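PDB 4AZS: methyltransferase WBDD from Escherichia coli, which joins a methyltransferase and a kinase in one chain and regulates the chain length of the O9a O antigen. Local coordinates for residues A441-Q444 with R449-F452. Sequence-based numbering, arbitrary orientation.
Sequences AVWQ and RWNF
Trp450 NE1 lies 3.3 Å from Val442 O, on helix 435-443. The same indole nitrogen donates a hydrogen bond to the carbonyl O of Glu445, in the loop that follows, and that bond helps fix the rotation of the buried ring. Val442 O, by contrast, sits above the plane of the indole, on the same face as Val442 CG1.

Val442 covers this face of the indole. Its CG1 sits over the ring, 4.2 Å from the centroid of the five-membered ring and 14° off the normal, a CH-pi contact. This methyl stands anti to the backbone N (chi1 172°), next to the carbonyl carbon, which brings it to the same ring that the Val442 carbonyl approaches. The nearest ring atom to CG1 is Trp450 CE2, at 4.0 Å.

The contact joins helix 435-443 to the loop that leads into helix 452-460. Asn451 is the N-cap of the second helix; its OD1 accepts a hydrogen bond from Leu454 N.

Trp450 meets Trp443 edge to face. The benzo edge of Trp450 is directed at the face of Trp443, with CH2 3.9 Å from Trp443 CE2. The planes stand at 65°, a tilted T-shaped pair. The centroids of the Trp443 five-membered ring and the Trp450 six-membered ring are 5.1 Å apart. Phe404 and Gln401 of helix 397-410 also pack on Trp443, as do helix 475-485 and Trp478 of a second subunit, which places this buried contact beside a subunit interface.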
# COMPACT_ATOMS: atom_id res chain seq x y z
N ALA A 441 -67.76 -29.88 -29.46
CA ALA A 441 -68.41 -31.20 -29.51
C ALA A 441 -67.77 -32.11 -28.52
O ALA A 441 -68.43 -32.91 -27.89
CB ALA A 441 -68.36 -31.82 -30.90
N VAL A 442 -66.47 -32.00 -28.34
CA VAL A 442 -65.81 -32.92 -27.46
C VAL A 442 -66.27 -32.66 -26.06
O VAL A 442 -66.52 -33.60 -25.28
CB VAL A 442 -64.28 -32.78 -27.48
CG1 VAL A 442 -63.67 -33.65 -26.39
CG2 VAL A 442 -63.73 -33.15 -28.83
N TRP A 443 -66.39 -31.37 -25.73
CA TRP A 443 -66.81 -30.97 -24.40
C TRP A 443 -68.20 -31.39 -24.04
O TRP A 443 -68.48 -31.51 -22.89
CB TRP A 443 -66.62 -29.46 -24.18
CG TRP A 443 -65.25 -29.18 -23.60
CD1 TRP A 443 -64.03 -29.20 -24.28
CD2 TRP A 443 -64.91 -28.89 -22.20
NE1 TRP A 443 -62.98 -28.92 -23.43
CE2 TRP A 443 -63.44 -28.72 -22.17
CE3 TRP A 443 -65.63 -28.74 -21.03
CZ2 TRP A 443 -62.76 -28.42 -21.00
CZ3 TRP A 443 -64.93 -28.44 -19.86
CH2 TRP A 443 -63.53 -28.28 -19.85
N GLN A 444 -69.06 -31.65 -25.02
CA GLN A 444 -70.43 -32.10 -24.73
C GLN A 444 -70.48 -33.60 -24.46
O GLN A 444 -71.54 -34.12 -24.18
CB GLN A 444 -71.36 -31.81 -25.89
CG GLN A 444 -71.46 -30.34 -26.23
CD GLN A 444 -71.65 -29.51 -24.98
OE1 GLN A 444 -72.58 -29.75 -24.20
NE2 GLN A 444 -70.73 -28.60 -24.74
N ARG A 449 -66.03 -41.00 -22.21
CA ARG A 449 -65.90 -41.22 -23.65
C ARG A 449 -64.75 -40.46 -24.29
O ARG A 449 -64.51 -40.62 -25.48
CB ARG A 449 -67.22 -40.93 -24.39
CG ARG A 449 -68.24 -42.02 -24.18
CD ARG A 449 -69.60 -41.76 -24.82
NE ARG A 449 -69.52 -41.42 -26.24
CZ ARG A 449 -69.65 -42.26 -27.28
NH1 ARG A 449 -69.86 -43.57 -27.11
NH2 ARG A 449 -69.57 -41.78 -28.54
N TRP A 450 -64.02 -39.65 -23.51
CA TRP A 450 -62.92 -38.86 -24.05
C TRP A 450 -61.73 -39.76 -24.32
O TRP A 450 -61.25 -40.44 -23.40
CB TRP A 450 -62.47 -37.79 -23.09
CG TRP A 450 -63.40 -36.63 -22.94
CD1 TRP A 450 -64.76 -36.63 -23.12
CD2 TRP A 450 -63.06 -35.27 -22.53
NE1 TRP A 450 -65.26 -35.39 -22.86
CE2 TRP A 450 -64.30 -34.54 -22.49
CE3 TRP A 450 -61.88 -34.62 -22.19
CZ2 TRP A 450 -64.36 -33.20 -22.14
CZ3 TRP A 450 -61.94 -33.28 -21.82
CH2 TRP A 450 -63.15 -32.58 -21.82
N ASN A 451 -61.26 -39.79 -25.56
CA ASN A 451 -60.05 -40.58 -25.93
C ASN A 451 -59.65 -40.18 -27.31
O ASN A 451 -60.30 -39.31 -27.90
CB ASN A 451 -60.28 -42.08 -25.83
CG ASN A 451 -61.34 -42.58 -26.79
OD1 ASN A 451 -61.42 -42.14 -27.91
ND2 ASN A 451 -62.15 -43.49 -26.33
N PHE A 452 -58.52 -40.71 -27.79
CA PHE A 452 -57.96 -40.15 -29.03
C PHE A 452 -58.66 -40.64 -30.27
O PHE A 452 -58.71 -39.94 -31.24
CB PHE A 452 -56.45 -40.31 -29.11
CG PHE A 452 -55.72 -39.35 -28.23
CD1 PHE A 452 -55.38 -38.09 -28.70
CD2 PHE A 452 -55.44 -39.67 -26.91
CE1 PHE A 452 -54.70 -37.19 -27.88
CE2 PHE A 452 -54.74 -38.77 -26.09
CZ PHE A 452 -54.39 -37.53 -26.58